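Local coordinates for aminopeptidase N family protein (Idiomarina loihiensis L2TR, PDB 4FGM) that binds a zinc ion and is probably a metal-dependent aminopeptidase of the M61 family, at residues V485-K490 with L561-P566. Numbering follows the deposited sequence.
Sequences VNFGAK and LTWQEP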
loop_
_atom_site.group_PDB
_atom_site.type_symbol
_atom_site.label_atom_id
_atom_site.label_comp_id
_atom_site.label_asym_id
_atom_site.label_seq_id
_atom_site.Cartn_x
_atom_site.Cartn_y
_atom_site.Cartn_z
ATOM N N VAL A 485 -19.614 -23.749 -14.364
ATOM C CA VAL A 485 -18.239 -24.219 -14.559
ATOM C C VAL A 485 -17.286 -23.036 -14.664
ATOM O O VAL A 485 -17.723 -21.894 -14.880
ATOM C CB VAL A 485 -18.082 -25.032 -15.875
ATOM C CG1 VAL A 485 -19.054 -26.190 -15.882
ATOM C CG2 VAL A 485 -18.346 -24.121 -17.091
ATOM N N ASN A 486 -15.999 -23.290 -14.448
ATOM C CA ASN A 486 -14.998 -22.240 -14.609
ATOM C C ASN A 486 -13.613 -22.830 -14.823
ATOM O O ASN A 486 -13.357 -24.000 -14.540
ATOM C CB ASN A 486 -14.998 -21.227 -13.447
ATOM C CG ASN A 486 -14.479 -21.790 -12.154
ATOM O OD1 ASN A 486 -13.961 -22.899 -12.096
ATOM N ND2 ASN A 486 -14.610 -21.009 -11.097
ATOM N N PHE A 487 -12.720 -22.020 -15.362
ATOM C CA PHE A 487 -11.378 -22.475 -15.656
ATOM C C PHE A 487 -10.541 -22.796 -14.450
ATOM O O PHE A 487 -9.694 -23.684 -14.501
ATOM C CB PHE A 487 -10.640 -21.420 -16.475
ATOM C CG PHE A 487 -11.095 -21.336 -17.894
ATOM C CD1 PHE A 487 -10.722 -22.309 -18.809
ATOM C CD2 PHE A 487 -11.882 -20.274 -18.323
ATOM C CE1 PHE A 487 -11.132 -22.226 -20.132
ATOM C CE2 PHE A 487 -12.297 -20.184 -19.645
ATOM C CZ PHE A 487 -11.918 -21.156 -20.549
ATOM N N GLY A 488 -10.789 -22.091 -13.357
ATOM C CA GLY A 488 -9.956 -22.281 -12.191
ATOM C C GLY A 488 -8.695 -21.522 -12.586
ATOM O O GLY A 488 -7.572 -21.961 -12.341
ATOM N N ALA A 489 -8.905 -20.374 -13.229
ATOM C CA ALA A 489 -7.821 -19.526 -13.697
ATOM C C ALA A 489 -8.310 -18.116 -14.017
ATOM O O ALA A 489 -9.404 -17.931 -14.554
ATOM C CB ALA A 489 -7.180 -20.144 -14.948
ATOM N N LYS A 490 -7.502 -17.118 -13.690
ATOM C CA LYS A 490 -7.871 -15.744 -13.992
ATOM C C LYS A 490 -7.393 -15.425 -15.406
ATOM O O LYS A 490 -6.417 -15.999 -15.877
ATOM C CB LYS A 490 -7.235 -14.775 -12.996
ATOM C CG LYS A 490 -7.912 -14.732 -11.636
ATOM C CD LYS A 490 -7.257 -13.693 -10.748
ATOM C CE LYS A 490 -7.289 -12.320 -11.399
ATOM N NZ LYS A 490 -6.524 -11.316 -10.614
ATOM N N LEU A 561 -9.965 -30.319 -22.032
ATOM C CA LEU A 561 -10.311 -29.857 -20.698
ATOM C C LEU A 561 -11.655 -30.406 -20.213
ATOM O O LEU A 561 -12.650 -30.427 -20.949
ATOM C CB LEU A 561 -10.316 -28.319 -20.669
ATOM C CG LEU A 561 -10.698 -27.605 -19.370
ATOM C CD1 LEU A 561 -10.140 -26.195 -19.399
ATOM C CD2 LEU A 561 -12.220 -27.585 -19.194
ATOM N N THR A 562 -11.676 -30.869 -18.970
ATOM C CA THR A 562 -12.905 -31.390 -18.391
ATOM C C THR A 562 -13.284 -30.474 -17.243
ATOM O O THR A 562 -12.533 -30.333 -16.282
ATOM C CB THR A 562 -12.729 -32.827 -17.868
ATOM O OG1 THR A 562 -12.303 -33.675 -18.943
ATOM C CG2 THR A 562 -14.059 -33.349 -17.320
ATOM N N TRP A 563 -14.449 -29.846 -17.359
ATOM C CA TRP A 563 -14.921 -28.913 -16.342
ATOM C C TRP A 563 -15.147 -29.594 -15.012
ATOM O O TRP A 563 -15.930 -30.537 -14.918
ATOM C CB TRP A 563 -16.224 -28.250 -16.789
ATOM C CG TRP A 563 -16.102 -27.521 -18.081
ATOM C CD1 TRP A 563 -16.576 -27.919 -19.296
ATOM C CD2 TRP A 563 -15.449 -26.261 -18.292
ATOM N NE1 TRP A 563 -16.265 -26.981 -20.254
ATOM C CE2 TRP A 563 -15.575 -25.954 -19.664
ATOM C CE3 TRP A 563 -14.776 -25.361 -17.454
ATOM C CZ2 TRP A 563 -15.042 -24.786 -20.221
ATOM C CZ3 TRP A 563 -14.246 -24.201 -18.005
ATOM C CH2 TRP A 563 -14.385 -23.923 -19.377
ATOM N N GLN A 564 -14.461 -29.111 -13.983
ATOM C CA GLN A 564 -14.605 -29.671 -12.646
ATOM C C GLN A 564 -15.771 -29.004 -11.945
ATOM O O GLN A 564 -16.396 -28.088 -12.480
ATOM C CB GLN A 564 -13.352 -29.419 -11.799
ATOM C CG GLN A 564 -12.120 -30.207 -12.167
ATOM C CD GLN A 564 -10.942 -29.862 -11.260
ATOM O OE1 GLN A 564 -11.025 -28.953 -10.427
ATOM N NE2 GLN A 564 -9.840 -30.580 -11.424
ATOM N N GLU A 565 -16.061 -29.480 -10.740
ATOM C CA GLU A 565 -17.109 -28.895 -9.921
ATOM C C GLU A 565 -16.404 -27.635 -9.415
ATOM O O GLU A 565 -15.482 -27.716 -8.602
ATOM C CB GLU A 565 -17.446 -29.829 -8.757
ATOM C CG GLU A 565 -18.627 -29.379 -7.920
ATOM C CD GLU A 565 -19.924 -29.358 -8.706
ATOM O OE1 GLU A 565 -20.351 -30.437 -9.178
ATOM O OE2 GLU A 565 -20.515 -28.265 -8.856
ATOM N N PRO A 566 -16.813 -26.453 -9.904
ATOM C CA PRO A 566 -16.187 -25.193 -9.488
ATOM C C PRO A 566 -16.246 -24.885 -7.997
ATOM O O PRO A 566 -17.173 -25.286 -7.295
ATOM C CB PRO A 566 -16.924 -24.154 -10.323
ATOM C CG PRO A 566 -18.289 -24.734 -10.415
ATOM C CD PRO A 566 -18.008 -26.191 -10.721
#
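W563 and F487 meet as a T-shaped pair, the benzo edge of the indole, with CH2 in front, directed at the face of the phenyl ring with centroids 5.1 Å apart and planes at 60°. The nearest atom, W563 CH2, stands 3.7 Å from F487 CE1 and lies over the phenyl ring toward its rim. CG of W563 is anti to its own carbonyl carbon, beside the backbone N (chi1 -58°), which sets where the indole starts from the chain.

Over the six-membered ring of the indole, aliphatic groups lie on both faces. V485 CG2 sits 4.0 Å from the centroid of that ring, a CH-pi contact, while L561 CD2, from the indole's own segment, lies over the centre of the opposite face. The other valine methyl, V485 CG1, packs 3.6 Å from W563 CB, and the two side chains cross at about a right angle. L561 also reaches the phenyl ring, its CD1 lying 4.0 Å from F487 CD1.

Polar groups contribute by van der Waals contact. The carbonyl O of N486 lies at the indole edge, 3.5 Å from W563 CE3, and the side-chain amide of N486 rests against the pyrrolidine of P566, N486 OD1 lying 3.7 Å from P566 CB.

The contact belongs to the C-terminal PDZ-like domain, far from the zinc site, and joins the approach to strand 489-494 with the exit from strand 555-562. D471 receives hydrogen bonds from the backbone N of F487 and G488, and Y540 stacks on W563. An alanine in place of W563 would probably open a gap between V485 and L561 and leave the F487 face without its aromatic partner. A single aromatic ring can thus join two chain segments through face and edge with no hydrogen bond passing between them, as this indole does.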